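Local coordinates for protein 3,4-dihydroxy-2-butanone 4-phosphate synthase (Acinetobacter baumannii, PDB 6MNZ) that probably catalyses the conversion of D-ribulose 5-phosphate to formate and 3,4-dihydroxy-2-butanone 4-phosphate, a step in riboflavin biosynthesis, at residues A[218-226]-A[234-242]. Sequence-based numbering, arbitrary orientation.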
loop_
_atom_site.group_PDB
_atom_site.type_symbol
_atom_site.label_atom_id
_atom_site.label_comp_id
_atom_site.label_asym_id
_atom_site.label_seq_id
_atom_site.Cartn_x
_atom_site.Cartn_y
_atom_site.Cartn_z
ATOM N N TYR A 218 -12.010 -5.824 -28.495
ATOM C CA TYR A 218 -11.491 -5.071 -29.630
ATOM C C TYR A 218 -10.814 -5.974 -30.651
ATOM O O TYR A 218 -10.736 -5.617 -31.831
ATOM C CB TYR A 218 -10.503 -4.004 -29.156
ATOM C CG TYR A 218 -10.911 -3.303 -27.882
ATOM C CD1 TYR A 218 -10.286 -3.600 -26.679
ATOM C CD2 TYR A 218 -11.792 -2.230 -27.909
ATOM C CE1 TYR A 218 -10.636 -2.950 -25.513
ATOM C CE2 TYR A 218 -12.144 -1.565 -26.749
ATOM C CZ TYR A 218 -11.542 -1.915 -25.557
ATOM O OH TYR A 218 -11.919 -1.302 -24.385
ATOM N N GLY A 219 -10.274 -7.096 -30.215
ATOM C CA GLY A 219 -9.617 -8.021 -31.115
ATOM C C GLY A 219 -8.549 -8.809 -30.375
ATOM O O GLY A 219 -8.632 -8.997 -29.162
ATOM N N SER A 220 -7.549 -9.246 -31.133
ATOM C CA SER A 220 -6.424 -9.996 -30.595
ATOM C C SER A 220 -5.213 -9.083 -30.464
ATOM O O SER A 220 -4.889 -8.329 -31.386
ATOM C CB SER A 220 -6.085 -11.187 -31.494
ATOM O OG SER A 220 -7.204 -12.045 -31.642
ATOM N N PHE A 221 -4.528 -9.182 -29.330
ATOM C CA PHE A 221 -3.329 -8.403 -29.068
ATOM C C PHE A 221 -2.181 -9.337 -28.712
ATOM O O PHE A 221 -2.388 -10.439 -28.197
ATOM C CB PHE A 221 -3.556 -7.394 -27.936
ATOM C CG PHE A 221 -4.341 -6.186 -28.351
ATOM C CD1 PHE A 221 -5.678 -6.065 -28.012
ATOM C CD2 PHE A 221 -3.734 -5.154 -29.044
ATOM C CE1 PHE A 221 -6.378 -4.912 -28.303
ATOM C CE2 PHE A 221 -4.441 -4.013 -29.371
ATOM C CZ PHE A 221 -5.760 -3.885 -28.986
ATOM N N GLU A 222 -0.962 -8.832 -28.879
ATOM C CA GLU A 222 0.226 -9.444 -28.299
ATOM C C GLU A 222 0.592 -8.724 -27.006
ATOM O O GLU A 222 0.695 -7.494 -26.981
ATOM C CB GLU A 222 1.398 -9.393 -29.281
ATOM C CG GLU A 222 1.103 -10.019 -30.631
ATOM C CD GLU A 222 0.892 -11.519 -30.547
ATOM O OE1 GLU A 222 1.267 -12.118 -29.517
ATOM O OE2 GLU A 222 0.406 -12.106 -31.535
ATOM N N LEU A 223 0.756 -9.493 -25.929
ATOM C CA LEU A 223 1.075 -8.950 -24.612
ATOM C C LEU A 223 2.583 -9.020 -24.405
ATOM O O LEU A 223 3.121 -10.090 -24.106
ATOM C CB LEU A 223 0.342 -9.724 -23.520
ATOM C CG LEU A 223 -0.199 -8.915 -22.344
ATOM C CD1 LEU A 223 -1.435 -8.141 -22.759
ATOM C CD2 LEU A 223 -0.505 -9.832 -21.171
ATOM N N TYR A 224 3.219 -7.854 -24.338
ATOM C CA TYR A 224 4.610 -7.736 -23.914
ATOM C C TYR A 224 4.638 -7.256 -22.466
ATOM O O TYR A 224 4.112 -6.184 -22.154
ATOM C CB TYR A 224 5.373 -6.782 -24.832
ATOM C CG TYR A 224 5.400 -7.216 -26.284
ATOM C CD1 TYR A 224 6.605 -7.487 -26.921
ATOM C CD2 TYR A 224 4.250 -7.182 -27.064
ATOM C CE1 TYR A 224 6.650 -7.769 -28.275
ATOM C CE2 TYR A 224 4.271 -7.587 -28.386
ATOM C CZ TYR A 224 5.477 -7.871 -28.988
ATOM O OH TYR A 224 5.521 -8.192 -30.325
ATOM N N ARG A 225 5.123 -8.114 -21.569
ATOM C CA ARG A 225 5.353 -7.747 -20.177
ATOM C C ARG A 225 6.784 -7.256 -19.989
ATOM O O ARG A 225 7.738 -7.987 -20.268
ATOM C CB ARG A 225 5.076 -8.941 -19.260
ATOM C CG ARG A 225 3.593 -9.206 -19.029
ATOM C CD ARG A 225 3.342 -10.608 -18.485
ATOM N NE ARG A 225 3.115 -10.603 -17.041
ATOM C CZ ARG A 225 4.000 -11.004 -16.131
ATOM N NH1 ARG A 225 5.180 -11.495 -16.497
ATOM N NH2 ARG A 225 3.674 -10.978 -14.845
ATOM N N TYR A 226 6.924 -6.060 -19.420
ATOM C CA TYR A 226 8.223 -5.452 -19.169
ATOM C C TYR A 226 8.427 -5.227 -17.676
ATOM O O TYR A 226 7.466 -5.090 -16.915
ATOM C CB TYR A 226 8.358 -4.120 -19.909
ATOM C CG TYR A 226 8.421 -4.264 -21.410
ATOM C CD1 TYR A 226 7.262 -4.316 -22.171
ATOM C CD2 TYR A 226 9.638 -4.361 -22.066
ATOM C CE1 TYR A 226 7.320 -4.320 -23.550
ATOM C CE2 TYR A 226 9.705 -4.338 -23.442
ATOM C CZ TYR A 226 8.543 -4.431 -24.176
ATOM O OH TYR A 226 8.606 -4.610 -25.538
ATOM N N ILE A 234 5.190 -3.930 -13.032
ATOM C CA ILE A 234 5.241 -4.719 -14.257
ATOM C C ILE A 234 4.527 -3.941 -15.359
ATOM O O ILE A 234 3.377 -3.523 -15.175
ATOM C CB ILE A 234 4.621 -6.114 -14.050
ATOM C CG1 ILE A 234 4.718 -6.950 -15.327
ATOM C CG2 ILE A 234 3.201 -5.980 -13.546
ATOM C CD1 ILE A 234 6.088 -7.551 -15.530
ATOM N N HIS A 235 5.270 -3.567 -16.396
ATOM C CA HIS A 235 4.740 -2.761 -17.487
ATOM C C HIS A 235 4.291 -3.643 -18.645
ATOM O O HIS A 235 4.931 -4.645 -18.971
ATOM C CB HIS A 235 5.783 -1.759 -17.984
ATOM C CG HIS A 235 6.440 -0.979 -16.889
ATOM N ND1 HIS A 235 5.945 0.222 -16.433
ATOM C CD2 HIS A 235 7.619 -1.165 -16.249
ATOM C CE1 HIS A 235 6.698 0.652 -15.437
ATOM N NE2 HIS A 235 7.755 -0.134 -15.351
ATOM N N LEU A 236 3.242 -3.198 -19.335
ATOM C CA LEU A 236 2.669 -3.939 -20.447
ATOM C C LEU A 236 2.736 -3.117 -21.728
ATOM O O LEU A 236 2.808 -1.885 -21.700
ATOM C CB LEU A 236 1.214 -4.326 -20.162
ATOM C CG LEU A 236 1.005 -5.211 -18.934
ATOM C CD1 LEU A 236 -0.470 -5.318 -18.618
ATOM C CD2 LEU A 236 1.606 -6.584 -19.155
ATOM N N ALA A 237 2.625 -3.817 -22.857
ATOM C CA ALA A 237 2.485 -3.168 -24.159
ATOM C C ALA A 237 1.582 -4.033 -25.027
ATOM O O ALA A 237 1.890 -5.207 -25.256
ATOM C CB ALA A 237 3.845 -2.959 -24.818
ATOM N N LEU A 238 0.381 -3.532 -25.303
ATOM C CA LEU A 238 -0.547 -4.177 -26.224
ATOM C C LEU A 238 -0.245 -3.730 -27.650
ATOM O O LEU A 238 -0.287 -2.532 -27.951
ATOM C CB LEU A 238 -1.990 -3.842 -25.851
ATOM C CG LEU A 238 -2.569 -4.628 -24.674
ATOM C CD1 LEU A 238 -1.937 -4.176 -23.369
ATOM C CD2 LEU A 238 -4.081 -4.473 -24.619
ATOM N N VAL A 239 0.128 -4.683 -28.504
ATOM C CA VAL A 239 0.535 -4.406 -29.876
ATOM C C VAL A 239 -0.466 -5.053 -30.824
ATOM O O VAL A 239 -0.952 -6.160 -30.568
ATOM C CB VAL A 239 1.960 -4.921 -30.162
ATOM C CG1 VAL A 239 2.370 -4.586 -31.588
ATOM C CG2 VAL A 239 2.943 -4.327 -29.168
ATOM N N LYS A 240 -0.819 -4.327 -31.884
ATOM C CA LYS A 240 -1.538 -4.887 -33.022
ATOM C C LYS A 240 -0.761 -4.563 -34.289
ATOM O O LYS A 240 -0.592 -3.387 -34.630
ATOM C CB LYS A 240 -2.964 -4.332 -33.106
ATOM C CG LYS A 240 -3.763 -4.801 -34.321
ATOM C CD LYS A 240 -4.106 -6.287 -34.244
ATOM C CE LYS A 240 -4.340 -6.879 -35.628
ATOM N NZ LYS A 240 -5.490 -7.825 -35.646
ATOM N N GLY A 241 -0.413 -5.595 -35.042
ATOM C CA GLY A 241 0.422 -5.446 -36.213
ATOM C C GLY A 241 1.885 -5.715 -35.926
ATOM O O GLY A 241 2.256 -6.404 -34.973
ATOM N N GLU A 242 2.734 -5.119 -36.764
ATOM C CA GLU A 242 4.187 -5.211 -36.624
ATOM C C GLU A 242 4.767 -3.804 -36.662
ATOM O O GLU A 242 5.006 -3.254 -37.747
ATOM C CB GLU A 242 4.794 -6.082 -37.723
ATOM C CG GLU A 242 4.385 -7.545 -37.652
ATOM C CD GLU A 242 3.084 -7.829 -38.382
ATOM O OE1 GLU A 242 2.510 -6.894 -38.979
ATOM O OE2 GLU A 242 2.657 -9.003 -38.399
#
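The carbonyl oxygen of Tyr224 takes one hydrogen bond from the partner strand, Ala237 N to Tyr224 O at 2.9 Å, bent at 132°, and a weaker CA-H...O contact from Leu236 CA. The bond returned by the pair, Tyr224 N to Ala237 O at 3.1 Å, is nearly straight (173°). Glu222 with Val239 and Tyr226 with His235 form the same kind of hydrogen-bonded antiparallel pair, though the distance refined for Tyr226 N is too short to trust. These rungs define the antiparallel hairpin of strands 220-228 and 235-239.

On one face of the hairpin, Val239 CG2 reaches the ring of Tyr224, 3.6 Å from CE2. Further along, the ring of Tyr226 turns its edge to Ala237, CE1 lying 3.9 Å from CB. Helix 320-336 packs against the Tyr226-His235-Ala237 end of this face through Ile333, and the Tyr226 hydroxyl is hydrogen-bonded to Asp336.

The other face carries Leu223 and Leu238, side by side with their CD1 atoms 4.0 Å apart. Leu238 also lays CD2 over one face of the Phe221 ring, a CH-pi contact 4.2 Å from the centroid. Arg225 runs alongside Leu236, then bends at chi3 (101°), which brings its guanidinium flat over Ile234 CD1, 4.1 Å from CZ; Arg225 NH1 forms a salt bridge with Asp210 on strand 206-215. Leu236 and Leu238 also pack on Leu301 and Leu261 of the second subunit.

Backbone bonds on the outer sides, from Leu223 to Arg212 and from Leu238 to Leu290, make both strands interior members of the GTP cyclohydrolase II-like domain's sheet. Main-chain hydrogen bonds thus hold the hairpin together, while its side chains meet a helix at one end of the Tyr226 face and the dimer partner on the Leu238 face.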